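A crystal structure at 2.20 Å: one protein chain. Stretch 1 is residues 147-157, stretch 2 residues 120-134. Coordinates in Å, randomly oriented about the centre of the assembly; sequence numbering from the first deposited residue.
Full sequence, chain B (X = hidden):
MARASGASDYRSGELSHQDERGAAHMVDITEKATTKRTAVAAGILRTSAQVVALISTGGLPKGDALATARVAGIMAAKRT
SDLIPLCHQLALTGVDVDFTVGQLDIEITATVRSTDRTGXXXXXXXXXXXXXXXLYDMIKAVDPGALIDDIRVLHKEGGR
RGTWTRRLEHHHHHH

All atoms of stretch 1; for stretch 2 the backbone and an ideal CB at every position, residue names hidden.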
# COMPACT_ATOMS: atom_id res chain seq x y z
N LEU B 147 -23.03 -6.64 -15.08
CA LEU B 147 -22.85 -7.20 -13.75
C LEU B 147 -21.77 -8.27 -13.72
O LEU B 147 -21.41 -8.83 -14.75
CB LEU B 147 -24.18 -7.69 -13.15
CG LEU B 147 -25.01 -8.86 -13.68
CD1 LEU B 147 -25.37 -8.68 -15.15
CD2 LEU B 147 -24.34 -10.21 -13.42
N ILE B 148 -21.27 -8.52 -12.51
CA ILE B 148 -20.16 -9.44 -12.28
C ILE B 148 -20.72 -10.69 -11.60
O ILE B 148 -21.34 -10.61 -10.54
CB ILE B 148 -19.04 -8.77 -11.44
CG1 ILE B 148 -18.39 -7.61 -12.23
CG2 ILE B 148 -17.99 -9.79 -11.02
CD1 ILE B 148 -17.58 -6.63 -11.36
N ASP B 149 -20.46 -11.84 -12.22
CA ASP B 149 -21.14 -13.07 -11.87
C ASP B 149 -20.17 -14.24 -11.71
O ASP B 149 -19.08 -14.24 -12.29
CB ASP B 149 -22.13 -13.41 -13.01
CG ASP B 149 -23.56 -13.58 -12.52
OD1 ASP B 149 -23.82 -13.39 -11.32
OD2 ASP B 149 -24.42 -13.90 -13.38
N ASP B 150 -20.60 -15.22 -10.91
CA ASP B 150 -20.03 -16.57 -10.90
C ASP B 150 -18.51 -16.59 -10.62
O ASP B 150 -17.75 -17.31 -11.27
CB ASP B 150 -20.40 -17.28 -12.22
CG ASP B 150 -20.61 -18.77 -12.06
OD1 ASP B 150 -21.26 -19.21 -11.08
OD2 ASP B 150 -20.13 -19.52 -12.94
N ILE B 151 -18.09 -15.78 -9.65
CA ILE B 151 -16.71 -15.83 -9.20
C ILE B 151 -16.52 -17.05 -8.29
O ILE B 151 -17.16 -17.16 -7.26
CB ILE B 151 -16.30 -14.53 -8.47
CG1 ILE B 151 -16.28 -13.38 -9.48
CG2 ILE B 151 -14.94 -14.70 -7.75
CD1 ILE B 151 -16.30 -11.99 -8.87
N ARG B 152 -15.62 -17.95 -8.68
CA ARG B 152 -15.51 -19.23 -8.00
C ARG B 152 -14.16 -19.89 -8.22
O ARG B 152 -13.44 -19.58 -9.19
CB ARG B 152 -16.64 -20.16 -8.46
CG ARG B 152 -16.43 -20.71 -9.87
CD ARG B 152 -17.68 -20.65 -10.73
NE ARG B 152 -17.44 -21.25 -12.03
CZ ARG B 152 -17.09 -20.59 -13.14
NH1 ARG B 152 -16.96 -19.27 -13.15
NH2 ARG B 152 -16.89 -21.27 -14.25
N VAL B 153 -13.81 -20.79 -7.31
CA VAL B 153 -12.60 -21.61 -7.46
C VAL B 153 -12.87 -22.77 -8.42
O VAL B 153 -13.86 -23.49 -8.28
CB VAL B 153 -12.10 -22.14 -6.11
CG1 VAL B 153 -10.92 -23.11 -6.29
CG2 VAL B 153 -11.71 -20.97 -5.18
N LEU B 154 -11.99 -22.93 -9.39
CA LEU B 154 -12.10 -24.00 -10.38
C LEU B 154 -11.25 -25.22 -10.04
O LEU B 154 -11.63 -26.35 -10.38
CB LEU B 154 -11.68 -23.47 -11.75
CG LEU B 154 -12.75 -23.10 -12.77
CD1 LEU B 154 -13.96 -22.38 -12.16
CD2 LEU B 154 -12.13 -22.30 -13.90
N HIS B 155 -10.12 -24.99 -9.38
CA HIS B 155 -9.09 -25.99 -9.27
C HIS B 155 -8.04 -25.57 -8.27
O HIS B 155 -7.64 -24.40 -8.24
CB HIS B 155 -8.45 -26.21 -10.65
CG HIS B 155 -7.43 -27.30 -10.69
ND1 HIS B 155 -7.74 -28.58 -10.96
CD2 HIS B 155 -6.04 -27.27 -10.49
CE1 HIS B 155 -6.62 -29.34 -10.94
NE2 HIS B 155 -5.58 -28.53 -10.65
N LYS B 156 -7.59 -26.52 -7.45
CA LYS B 156 -6.48 -26.35 -6.51
C LYS B 156 -5.62 -27.60 -6.53
O LYS B 156 -6.13 -28.72 -6.46
CB LYS B 156 -6.97 -26.13 -5.08
CG LYS B 156 -7.86 -24.92 -4.85
CD LYS B 156 -8.34 -24.88 -3.39
CE LYS B 156 -9.44 -25.91 -3.14
NZ LYS B 156 -9.81 -26.02 -1.70
N GLU B 157 -4.30 -27.40 -6.58
CA GLU B 157 -3.36 -28.51 -6.74
C GLU B 157 -2.06 -28.23 -5.97
O GLU B 157 -1.35 -29.16 -5.57
CB GLU B 157 -3.07 -28.70 -8.23
CG GLU B 157 -2.46 -30.03 -8.62
CD GLU B 157 -2.11 -30.09 -10.10
OE1 GLU B 157 -1.15 -30.81 -10.45
OE2 GLU B 157 -2.79 -29.42 -10.91
N UNK B 120 -3.31 -21.12 -2.59
CA UNK B 120 -3.31 -19.79 -3.22
C UNK B 120 -4.62 -19.43 -3.94
O UNK B 120 -4.63 -18.60 -4.86
CB UNK B 120 -2.16 -19.71 -4.22
N UNK B 121 -5.72 -20.04 -3.50
CA UNK B 121 -7.02 -19.78 -4.10
C UNK B 121 -7.54 -18.36 -3.84
O UNK B 121 -8.29 -17.82 -4.66
CB UNK B 121 -8.03 -20.80 -3.57
N UNK B 122 -7.13 -17.74 -2.74
CA UNK B 122 -7.56 -16.37 -2.45
C UNK B 122 -7.02 -15.35 -3.44
O UNK B 122 -7.75 -14.46 -3.89
CB UNK B 122 -7.13 -15.98 -1.04
N UNK B 123 -5.74 -15.49 -3.77
CA UNK B 123 -5.12 -14.60 -4.74
C UNK B 123 -5.71 -14.80 -6.13
O UNK B 123 -5.93 -13.82 -6.84
CB UNK B 123 -3.61 -14.82 -4.77
N UNK B 124 -5.97 -16.05 -6.51
CA UNK B 124 -6.66 -16.33 -7.76
C UNK B 124 -8.03 -15.65 -7.82
O UNK B 124 -8.36 -15.02 -8.84
CB UNK B 124 -6.82 -17.84 -7.94
N UNK B 125 -8.81 -15.77 -6.75
CA UNK B 125 -10.14 -15.13 -6.67
C UNK B 125 -10.06 -13.59 -6.68
O UNK B 125 -10.89 -12.92 -7.30
CB UNK B 125 -10.86 -15.59 -5.40
N UNK B 126 -9.06 -13.05 -5.99
CA UNK B 126 -8.82 -11.61 -5.91
C UNK B 126 -8.48 -11.01 -7.29
O UNK B 126 -9.02 -9.97 -7.70
CB UNK B 126 -7.69 -11.33 -4.92
N UNK B 127 -7.59 -11.70 -8.02
CA UNK B 127 -7.22 -11.35 -9.39
C UNK B 127 -8.43 -11.34 -10.32
O UNK B 127 -8.67 -10.37 -11.03
CB UNK B 127 -6.17 -12.33 -9.92
N UNK B 128 -9.21 -12.42 -10.28
CA UNK B 128 -10.43 -12.49 -11.08
C UNK B 128 -11.33 -11.33 -10.70
O UNK B 128 -11.87 -10.62 -11.55
CB UNK B 128 -11.15 -13.83 -10.88
N UNK B 129 -11.43 -11.11 -9.41
CA UNK B 129 -12.30 -10.09 -8.88
C UNK B 129 -11.89 -8.70 -9.31
O UNK B 129 -12.73 -7.93 -9.81
CB UNK B 129 -12.33 -10.17 -7.35
N UNK B 130 -10.61 -8.36 -9.16
CA UNK B 130 -10.16 -7.01 -9.52
C UNK B 130 -10.14 -6.81 -11.05
O UNK B 130 -10.40 -5.70 -11.53
CB UNK B 130 -8.77 -6.75 -8.94
N UNK B 131 -9.85 -7.87 -11.80
CA UNK B 131 -9.91 -7.82 -13.26
C UNK B 131 -11.33 -7.54 -13.76
O UNK B 131 -11.50 -6.81 -14.74
CB UNK B 131 -9.40 -9.14 -13.85
N UNK B 132 -12.33 -8.12 -13.09
CA UNK B 132 -13.74 -7.90 -13.41
C UNK B 132 -14.15 -6.47 -13.09
O UNK B 132 -14.79 -5.81 -13.90
CB UNK B 132 -14.62 -8.89 -12.64
N UNK B 133 -13.77 -5.99 -11.91
CA UNK B 133 -14.02 -4.60 -11.54
C UNK B 133 -13.39 -3.63 -12.54
O UNK B 133 -13.98 -2.60 -12.86
CB UNK B 133 -13.48 -4.32 -10.13
N UNK B 134 -12.19 -3.97 -13.01
CA UNK B 134 -11.48 -3.13 -13.95
C UNK B 134 -12.13 -3.18 -15.33
O UNK B 134 -12.24 -2.15 -16.00
CB UNK B 134 -10.01 -3.56 -14.04

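Strand 147-156 and helix 121-134 run roughly antiparallel, at 146° between their N-to-C directions, with axes 8.6 Å apart at closest approach. Side chains must fill that gap, and the ideal CB atoms indicate where.

Position 120 precedes the helix, and its CB has nothing of the strand within 5.5 Å, so stretch 1 hardly restricts the choice; it is Val120, at the N-cap position.

At 121, CA-to-CB points toward the strand, and the ideal CB lies 4.0 Å from Val153 CG2 and 4.1 Å from Lys156 CD. An aliphatic stem suits the first neighbour; an acidic or polar end could answer the lysine amine. The residue is Glu121. Its CB packs 3.9 Å from Val153 CG2, and its CD lies 3.7 Å from Lys156 CD. The charges stay beyond salt-bridge range, Lys156 NZ to Glu121 OE1 being 4.3 Å; one water bridges them, donating to Glu121 OE1 and accepting from Lys156 NZ, each at 3.0 Å.

Position 122 points away, 123 is out of reach, and 124 points toward the strand, but no strand atom lies within 5.5 Å of any of their ideal CB atoms, so stretch 1 does not narrow the choice; they are Met122, Glu123 and Ala124.

CA-to-CB at 125 points sideways, the ideal CB 4.8 Å from Ile151 CG2 and 5.4 Å from Val153 CG2. A branched or flexible apolar chain, such as Leu, Ile or Met, could close these gaps. Leu125 does so with chi1 m and chi2 t: its CD2 reaches Ile151 CG2 at 3.8 Å and Arg152 C at 3.6 Å, while its CD1 meets Val153 CG2 at 3.7 Å.

Position 126 points away and 127 is out of reach, so stretch 1 leaves both open; they hold Thr126, whose OG1 donates to Met122 O (2.8 Å), and Ala127.

At 128 CA-to-CB points toward the strand, the ideal CB 5.0 Å from Ile151 CG2, leaving room for a modest apolar group. Val128 supplies CG1, 4.1 Å from Ile151 CG1.

Position 129 points sideways, its CB 4.6 Å from Ile151 CD1; a small residue suffices. Ser129 places OG 4.5 Å from that CD1, without a hydrogen bond to the strand.

Positions 130 and 131, out of reach, are likewise unrestricted by stretch 1; they are Val130 and Ala131.

At 132 the ideal CB is already 3.8 Å from Ile148 CG2, so a methyl completes the contact. Ala132 provides it, its CB at 3.8 Å from Ile148 CG2.

Position 133 points away, yet its CB is 4.9 Å from Ile148 CD1; a longer apolar chain could return. Leu133 does, bringing CD2 to 4.1 Å from Ile148 CD1.

Position 134 points away, leaving the choice open to stretch 1; it is Thr134, its OG1 donating to Val130 O (2.9 Å).

Stretch 2, residues 120-134: VEMEALTAVSVAALT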
# COMPACT_ATOMS: atom_id res chain seq x y z
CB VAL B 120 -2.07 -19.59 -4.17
CG1 VAL B 120 -0.78 -19.61 -3.37
CG2 VAL B 120 -2.03 -20.62 -5.30
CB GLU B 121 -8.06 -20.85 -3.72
CG GLU B 121 -8.47 -20.89 -2.24
CD GLU B 121 -7.61 -21.80 -1.38
OE1 GLU B 121 -8.14 -22.32 -0.38
OE2 GLU B 121 -6.41 -21.99 -1.67
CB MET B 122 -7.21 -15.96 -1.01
CG MET B 122 -8.08 -16.63 0.08
SD MET B 122 -9.87 -16.69 -0.26
CE MET B 122 -10.23 -14.98 -0.70
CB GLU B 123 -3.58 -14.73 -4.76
CG GLU B 123 -2.99 -15.93 -4.03
CD GLU B 123 -3.08 -15.86 -2.50
OE1 GLU B 123 -2.62 -14.86 -1.90
OE2 GLU B 123 -3.60 -16.82 -1.90
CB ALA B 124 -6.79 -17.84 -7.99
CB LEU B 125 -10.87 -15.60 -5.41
CG LEU B 125 -11.35 -17.04 -5.39
CD1 LEU B 125 -11.64 -17.46 -3.95
CD2 LEU B 125 -12.57 -17.26 -6.28
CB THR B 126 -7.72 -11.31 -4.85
OG1 THR B 126 -8.20 -11.71 -3.56
CG2 THR B 126 -7.35 -9.86 -4.81
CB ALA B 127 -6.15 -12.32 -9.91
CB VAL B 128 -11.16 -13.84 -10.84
CG1 VAL B 128 -12.65 -13.76 -11.27
CG2 VAL B 128 -10.46 -14.97 -11.57
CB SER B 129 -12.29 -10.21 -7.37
OG SER B 129 -13.29 -9.38 -6.82
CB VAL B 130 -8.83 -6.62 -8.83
CG1 VAL B 130 -8.30 -5.28 -9.35
CG2 VAL B 130 -9.04 -6.53 -7.29
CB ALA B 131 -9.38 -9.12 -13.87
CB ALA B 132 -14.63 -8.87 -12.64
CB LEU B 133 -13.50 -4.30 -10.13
CG LEU B 133 -14.26 -4.90 -8.93
CD1 LEU B 133 -13.42 -4.85 -7.66
CD2 LEU B 133 -15.58 -4.18 -8.71
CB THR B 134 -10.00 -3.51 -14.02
OG1 THR B 134 -9.41 -3.30 -12.73
CG2 THR B 134 -9.26 -2.67 -15.06
O HOH W 1 -10.85 -23.26 -1.11
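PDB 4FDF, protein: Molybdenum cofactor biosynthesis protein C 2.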